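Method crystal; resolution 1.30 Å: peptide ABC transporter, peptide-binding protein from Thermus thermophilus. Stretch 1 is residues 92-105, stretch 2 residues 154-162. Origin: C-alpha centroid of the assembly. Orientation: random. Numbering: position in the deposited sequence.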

ATOM      1  N   LYS A  92      19.295  18.706   0.590  1.00 11.91           N
ATOM      2  CA  LYS A  92      20.372  18.109  -0.190  1.00 11.36           C
ATOM      3  C   LYS A  92      20.363  16.591  -0.270  1.00 10.65           C
ATOM      4  O   LYS A  92      19.924  15.903   0.654  1.00 11.39           O
ATOM      5  N   TRP A  93      20.867  16.079  -1.387  1.00  9.51           N
ATOM      6  CA  TRP A  93      20.990  14.644  -1.583  1.00  9.52           C
ATOM      7  C   TRP A  93      22.182  14.186  -0.740  1.00  9.44           C
ATOM      8  O   TRP A  93      23.038  14.998  -0.356  1.00 10.20           O
ATOM      9  N   SER A  94      22.248  12.886  -0.467  1.00  9.79           N
ATOM     10  CA  SER A  94      23.319  12.330   0.353  1.00  9.74           C
ATOM     11  C   SER A  94      24.719  12.473  -0.244  1.00 10.24           C
ATOM     12  O   SER A  94      25.708  12.295   0.468  1.00 11.60           O
ATOM     13  N   ASP A  95      24.811  12.788  -1.533  1.00 10.15           N
ATOM     14  CA  ASP A  95      26.115  12.974  -2.164  1.00 10.87           C
ATOM     15  C   ASP A  95      26.533  14.442  -2.126  1.00 11.34           C
ATOM     16  O   ASP A  95      27.567  14.818  -2.683  1.00 13.27           O
ATOM     17  N   GLY A  96      25.726  15.269  -1.465  1.00 11.19           N
ATOM     18  CA  GLY A  96      26.042  16.681  -1.353  1.00 12.70           C
ATOM     19  C   GLY A  96      25.397  17.597  -2.378  1.00 12.87           C
ATOM     20  O   GLY A  96      25.434  18.819  -2.216  1.00 14.27           O
ATOM     21  N   ARG A  97      24.820  17.030  -3.432  1.00 12.46           N
ATOM     22  CA  ARG A  97      24.177  17.838  -4.465  1.00 13.14           C
ATOM     23  C   ARG A  97      22.861  18.420  -3.954  1.00 12.74           C
ATOM     24  O   ARG A  97      22.167  17.804  -3.144  1.00 12.85           O
ATOM     25  N   PRO A  98      22.496  19.619  -4.427  1.00 11.96           N
ATOM     26  CA  PRO A  98      21.249  20.238  -3.977  1.00 12.09           C
ATOM     27  C   PRO A  98      19.996  19.581  -4.544  1.00 10.25           C
ATOM     28  O   PRO A  98      20.014  19.032  -5.643  1.00 11.04           O
ATOM     29  N   ILE A  99      18.916  19.626  -3.770  1.00 10.15           N
ATOM     30  CA  ILE A  99      17.639  19.115  -4.242  1.00 10.19           C
ATOM     31  C   ILE A  99      16.997  20.364  -4.849  1.00 10.47           C
ATOM     32  O   ILE A  99      16.834  21.379  -4.168  1.00 11.22           O
ATOM     33  N   THR A 100      16.657  20.294  -6.131  1.00 10.24           N
ATOM     34  CA  THR A 100      16.103  21.452  -6.831  1.00  9.99           C
ATOM     35  C   THR A 100      14.868  21.103  -7.641  1.00  9.31           C
ATOM     36  O   THR A 100      14.452  19.944  -7.701  1.00  9.99           O
ATOM     37  N   THR A 101      14.300  22.113  -8.290  1.00  9.15           N
ATOM     38  CA  THR A 101      13.123  21.894  -9.105  1.00  9.92           C
ATOM     39  C   THR A 101      13.448  21.064 -10.347  1.00 10.08           C
ATOM     40  O   THR A 101      12.543  20.621 -11.044  1.00 10.38           O
ATOM     41  N   GLU A 102      14.732  20.851 -10.637  1.00 10.01           N
ATOM     42  CA  GLU A 102      15.073  20.005 -11.777  1.00 10.76           C
ATOM     43  C   GLU A 102      14.716  18.565 -11.399  1.00  9.93           C
ATOM     44  O   GLU A 102      14.345  17.762 -12.256  1.00 10.40           O
ATOM     45  N   ASP A 103      14.810  18.255 -10.108  1.00  9.17           N
ATOM     46  CA  ASP A 103      14.463  16.931  -9.602  1.00  9.01           C
ATOM     47  C   ASP A 103      12.944  16.750  -9.678  1.00  9.01           C
ATOM     48  O   ASP A 103      12.448  15.633  -9.846  1.00  9.38           O
ATOM     49  N   VAL A 104      12.211  17.853  -9.545  1.00  9.16           N
ATOM     50  CA  VAL A 104      10.754  17.826  -9.627  1.00  9.91           C
ATOM     51  C   VAL A 104      10.336  17.649 -11.091  1.00  9.57           C
ATOM     52  O   VAL A 104       9.473  16.828 -11.411  1.00  9.83           O
ATOM     53  N   ALA A 105      10.946  18.422 -11.984  1.00  9.57           N
ATOM     54  CA  ALA A 105      10.624  18.321 -13.402  1.00 10.10           C
ATOM     55  C   ALA A 105      10.903  16.907 -13.903  1.00  9.23           C
ATOM     56  O   ALA A 105      10.143  16.356 -14.697  1.00 10.48           O
ATOM     57  N   ASN A 154       5.504  14.283  -2.155  1.00 13.73           N
ATOM     58  CA  ASN A 154       6.851  13.917  -2.546  1.00 14.92           C
ATOM     59  C   ASN A 154       6.809  13.723  -4.049  1.00 15.29           C
ATOM     60  O   ASN A 154       6.415  12.664  -4.541  1.00 18.93           O
ATOM     61  N   THR A 155       7.175  14.768  -4.775  1.00 11.85           N
ATOM     62  CA  THR A 155       7.175  14.714  -6.227  1.00 11.71           C
ATOM     63  C   THR A 155       8.536  15.096  -6.801  1.00  9.97           C
ATOM     64  O   THR A 155       8.674  16.119  -7.468  1.00 10.79           O
ATOM     65  N   TYR A 156       9.545  14.274  -6.535  1.00  9.73           N
ATOM     66  CA  TYR A 156      10.877  14.536  -7.062  1.00  9.46           C
ATOM     67  C   TYR A 156      11.724  13.269  -7.015  1.00  9.99           C
ATOM     68  O   TYR A 156      11.433  12.336  -6.264  1.00  9.76           O
ATOM     69  N   ALA A 157      12.759  13.238  -7.845  1.00  9.41           N
ATOM     70  CA  ALA A 157      13.677  12.105  -7.932  1.00  9.97           C
ATOM     71  C   ALA A 157      15.023  12.705  -8.333  1.00  9.47           C
ATOM     72  O   ALA A 157      15.065  13.789  -8.918  1.00  9.82           O
ATOM     73  N   PRO A 158      16.136  12.008  -8.046  1.00  9.44           N
ATOM     74  CA  PRO A 158      17.459  12.548  -8.392  1.00  9.22           C
ATOM     75  C   PRO A 158      17.832  12.569  -9.867  1.00  8.79           C
ATOM     76  O   PRO A 158      18.364  11.596 -10.406  1.00  9.99           O
ATOM     77  N   LYS A 159      17.583  13.707 -10.504  1.00  9.68           N
ATOM     78  CA  LYS A 159      17.867  13.870 -11.918  1.00 10.87           C
ATOM     79  C   LYS A 159      19.336  13.686 -12.284  1.00  9.67           C
ATOM     80  O   LYS A 159      19.641  13.059 -13.296  1.00 10.36           O
ATOM     81  N   HIS A 160      20.245  14.226 -11.474  1.00 10.16           N
ATOM     82  CA  HIS A 160      21.662  14.103 -11.800  1.00 10.56           C
ATOM     83  C   HIS A 160      22.138  12.656 -11.792  1.00 10.28           C
ATOM     84  O   HIS A 160      23.150  12.328 -12.404  1.00 11.99           O
ATOM     85  N   ILE A 161      21.390  11.787 -11.120  1.00  9.78           N
ATOM     86  CA  ILE A 161      21.738  10.372 -11.043  1.00 10.75           C
ATOM     87  C   ILE A 161      21.027   9.531 -12.100  1.00  9.58           C
ATOM     88  O   ILE A 161      21.657   8.738 -12.802  1.00 10.17           O
ATOM     89  N   MET A 162      19.717   9.717 -12.220  1.00  9.90           N
ATOM     90  CA  MET A 162      18.910   8.926 -13.144  1.00 10.01           C
ATOM     91  C   MET A 162      18.612   9.549 -14.503  1.00 10.93           C
ATOM     92  O   MET A 162      18.213   8.846 -15.430  1.00 10.11           O
TER

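What does Trp 93 bring to the contact at the start of the first stretch? Its CA-to-CB bond points toward the second stretch, and with chi1 in m (-66°) and chi2 at 105° the indole lies buried against several residues there. Pro 158 covers one face, its CB 3.7 Å from the centroid of the Trp 93 six-membered ring and nearly on the ring normal, a CH-pi contact. Tyr 156, chi1 p, meets the indole obliquely, Trp 93 CH2 lying 3.4 Å from Tyr 156 CE1. The indole nitrogen stays within its own stretch: Trp 93 NE1 donates to Asp 103 OD1 at 3.0 Å, which ties the ring to the helix that follows.

How is His 160 held? The CA-to-CB bonds of Asp 95 and Arg 97 both point toward the second stretch, and both side chains touch His 160. Asp 95, chi1 p, accepts a hydrogen bond at the edge of the imidazole, from His 160 NE2 to Asp 95 OD2 at 2.7 Å, while its other oxygen is taken by the backbone, Arg 97 N to Asp 95 OD1 at 3.0 Å. Arg 97 runs m, m, m along chi1 to chi3; this fold brings its guanidinium back near the ring, with Arg 97 NH2 3.4 Å from His 160 CD2, and its CB sits over one face of the imidazole, 4.1 Å from the ring centroid. His 160 itself takes chi1 p and also touches the indole, Trp 93 CD1 to His 160 CE1 being 3.6 Å.

What do Ile 99 and Glu 102 add? Ile 99, m and t, is buried and sets its CG2 3.9 Å from Tyr 156 CE1. Glu 102, m and t, has its CA-to-CB bond toward the second stretch and meets the extended, all-t Lys 159 at the exposed margin, where Glu 102 OE2 and Lys 159 NZ form a salt bridge at 3.2 Å.

Why is Asp 103 so central? Although its CA-to-CB bond points sideways, chi1 m lets the carboxylate serve both stretches. Asp 103 OD1 also accepts from Thr 100 N at 3.1 Å, and Asp 103 OD2 accepts from Lys 159 N at 3.0 Å, at the start of the second helix. A water donates to Asp 103 OD2 at 2.6 Å and accepts from His 160 N at 3.2 Å; it also hydrogen-bonds His 160 ND1 at 2.7 Å, so it bridges the carboxylate and the histidine. The backbone joins in, with Ala 157 N donating to Asp 103 O at 3.1 Å. Next along, Val 104, chi1 t, packs its CG2 4.0 Å from Tyr 156 CB.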

ATOM      1  CB  LYS A  92      21.733  18.534   0.380  1.00 14.02           C
ATOM      2  CG  LYS A  92      22.001  20.027   0.354  1.00 16.67           C
ATOM      3  CD  LYS A  92      23.414  20.344   0.828  1.00 20.41           C
ATOM      4  CE  LYS A  92      23.623  21.845   0.943  1.00 24.77           C
ATOM      5  NZ  LYS A  92      23.253  22.553  -0.312  1.00 25.83           N
ATOM      6  CB  TRP A  93      21.237  14.322  -3.058  1.00  9.19           C
ATOM      7  CG  TRP A  93      20.088  14.667  -3.965  1.00  9.36           C
ATOM      8  CD1 TRP A  93      20.008  15.726  -4.827  1.00  9.55           C
ATOM      9  CD2 TRP A  93      18.856  13.948  -4.099  1.00  9.40           C
ATOM     10  NE1 TRP A  93      18.802  15.708  -5.490  1.00 10.40           N
ATOM     11  CE2 TRP A  93      18.074  14.629  -5.060  1.00  9.33           C
ATOM     12  CE3 TRP A  93      18.334  12.793  -3.497  1.00  9.52           C
ATOM     13  CZ2 TRP A  93      16.797  14.193  -5.435  1.00  9.65           C
ATOM     14  CZ3 TRP A  93      17.062  12.360  -3.870  1.00  9.55           C
ATOM     15  CH2 TRP A  93      16.310  13.061  -4.831  1.00 10.52           C
ATOM     16  CB  SER A  94      23.032  10.859   0.668  1.00  9.61           C
ATOM     17  OG  SER A  94      22.867  10.105  -0.516  1.00 10.03           O
ATOM     18  CB  ASP A  95      26.114  12.462  -3.613  1.00 11.18           C
ATOM     19  CG  ASP A  95      25.118  13.189  -4.502  1.00 11.26           C
ATOM     20  OD1 ASP A  95      24.397  14.083  -4.008  1.00 11.64           O
ATOM     21  OD2 ASP A  95      25.061  12.854  -5.708  1.00 12.66           O
ATOM     22  CB  ARG A  97      23.927  16.994  -5.720  1.00 15.24           C
ATOM     23  CG  ARG A  97      25.194  16.392  -6.318  1.00 18.14           C
ATOM     24  CD  ARG A  97      26.159  17.473  -6.790  1.00 21.24           C
ATOM     25  NE  ARG A  97      25.698  18.124  -8.013  1.00 25.81           N
ATOM     26  CZ  ARG A  97      25.652  17.529  -9.203  1.00 27.86           C
ATOM     27  NH1 ARG A  97      25.218  18.193 -10.265  1.00 29.78           N
ATOM     28  NH2 ARG A  97      26.050  16.270  -9.333  1.00 29.60           N
ATOM     29  CB  PRO A  98      21.394  21.678  -4.461  1.00 12.41           C
ATOM     30  CG  PRO A  98      22.129  21.501  -5.754  1.00 14.09           C
ATOM     31  CD  PRO A  98      23.205  20.498  -5.376  1.00 13.76           C
ATOM     32  CB  ILE A  99      16.784  18.557  -3.088  1.00  9.68           C
ATOM     33  CG1 ILE A  99      17.413  17.255  -2.574  1.00 10.11           C
ATOM     34  CG2 ILE A  99      15.355  18.326  -3.566  1.00 11.15           C
ATOM     35  CD1 ILE A  99      16.754  16.673  -1.338  1.00  9.87           C
ATOM     36  CB  THR A 100      17.128  22.035  -7.822  1.00 10.58           C
ATOM     37  OG1 THR A 100      17.236  21.154  -8.948  1.00 12.02           O
ATOM     38  CG2 THR A 100      18.499  22.179  -7.168  1.00 11.60           C
ATOM     39  CB  THR A 101      12.454  23.231  -9.498  1.00  9.88           C
ATOM     40  OG1 THR A 101      13.432  24.118 -10.049  1.00 10.57           O
ATOM     41  CG2 THR A 101      11.819  23.884  -8.275  1.00 10.40           C
ATOM     42  CB  GLU A 102      16.559  20.117 -12.129  1.00 12.34           C
ATOM     43  CG  GLU A 102      16.955  21.520 -12.554  1.00 14.80           C
ATOM     44  CD  GLU A 102      18.292  21.580 -13.263  1.00 16.61           C
ATOM     45  OE1 GLU A 102      18.911  22.662 -13.242  1.00 17.98           O
ATOM     46  OE2 GLU A 102      18.715  20.564 -13.850  1.00 18.06           O
ATOM     47  CB  ASP A 103      14.951  16.784  -8.159  1.00  9.44           C
ATOM     48  CG  ASP A 103      16.466  16.797  -8.056  1.00  8.83           C
ATOM     49  OD1 ASP A 103      16.998  17.413  -7.105  1.00 10.27           O
ATOM     50  OD2 ASP A 103      17.116  16.179  -8.924  1.00  9.93           O
ATOM     51  CB  VAL A 104      10.134  19.134  -9.073  1.00  9.47           C
ATOM     52  CG1 VAL A 104       8.620  19.112  -9.254  1.00 11.36           C
ATOM     53  CG2 VAL A 104      10.487  19.297  -7.602  1.00 10.27           C
ATOM     54  CB  ALA A 105      11.441  19.332 -14.197  1.00 11.50           C
ATOM     55  CB  ASN A 154       7.269  12.622  -1.843  1.00 18.70           C
ATOM     56  CG  ASN A 154       8.706  12.237  -2.132  1.00 22.83           C
ATOM     57  OD1 ASN A 154       9.280  11.382  -1.456  1.00 28.29           O
ATOM     58  ND2 ASN A 154       9.294  12.859  -3.147  1.00 24.46           N
ATOM     59  CB  THR A 155       6.095  15.650  -6.815  1.00 11.98           C
ATOM     60  OG1 THR A 155       6.307  16.982  -6.332  1.00 14.42           O
ATOM     61  CG2 THR A 155       4.702  15.183  -6.407  1.00 14.07           C
ATOM     62  CB  TYR A 156      11.553  15.677  -6.282  1.00  9.59           C
ATOM     63  CG  TYR A 156      12.015  15.320  -4.890  1.00  9.50           C
ATOM     64  CD1 TYR A 156      13.367  15.116  -4.616  1.00  9.71           C
ATOM     65  CD2 TYR A 156      11.104  15.179  -3.846  1.00 10.41           C
ATOM     66  CE1 TYR A 156      13.799  14.783  -3.336  1.00 11.35           C
ATOM     67  CE2 TYR A 156      11.526  14.844  -2.565  1.00 10.91           C
ATOM     68  CZ  TYR A 156      12.875  14.647  -2.317  1.00 11.84           C
ATOM     69  OH  TYR A 156      13.303  14.309  -1.053  1.00 14.14           O
ATOM     70  CB  ALA A 157      13.187  11.105  -8.976  1.00 10.44           C
ATOM     71  CB  PRO A 158      18.405  11.691  -7.561  1.00  9.13           C
ATOM     72  CG  PRO A 158      17.717  10.355  -7.565  1.00  9.96           C
ATOM     73  CD  PRO A 158      16.254  10.705  -7.365  1.00 10.09           C
ATOM     74  CB  LYS A 159      17.398  15.246 -12.392  1.00 12.07           C
ATOM     75  CG  LYS A 159      17.644  15.505 -13.870  1.00 15.09           C
ATOM     76  CD  LYS A 159      17.307  16.940 -14.240  1.00 18.87           C
ATOM     77  CE  LYS A 159      17.686  17.246 -15.679  1.00 21.23           C
ATOM     78  NZ  LYS A 159      17.370  18.657 -16.035  1.00 22.63           N
ATOM     79  CB  HIS A 160      22.532  14.964 -10.863  1.00 11.29           C
ATOM     80  CG  HIS A 160      22.596  14.481  -9.445  1.00 10.99           C
ATOM     81  ND1 HIS A 160      21.544  14.605  -8.563  1.00 11.73           N
ATOM     82  CD2 HIS A 160      23.609  13.917  -8.742  1.00 11.68           C
ATOM     83  CE1 HIS A 160      21.906  14.143  -7.379  1.00 10.58           C
ATOM     84  NE2 HIS A 160      23.155  13.720  -7.461  1.00 11.52           N
ATOM     85  CB  ILE A 161      21.380   9.787  -9.651  1.00 10.27           C
ATOM     86  CG1 ILE A 161      22.220  10.462  -8.562  1.00 11.93           C
ATOM     87  CG2 ILE A 161      21.567   8.269  -9.649  1.00 10.80           C
ATOM     88  CD1 ILE A 161      23.722  10.265  -8.706  1.00 11.44           C
ATOM     89  CB  MET A 162      17.583   8.569 -12.465  1.00 10.14           C
ATOM     90  CG  MET A 162      17.737   7.905 -11.101  1.00 10.01           C
ATOM     91  SD  MET A 162      16.157   7.645 -10.265  1.00 11.07           S
ATOM     92  CE  MET A 162      15.621   6.116 -11.032  1.00 14.09           C
TER
HETATM   93  O   HOH W   1      19.722  16.447  -9.277  1.00 12.37           O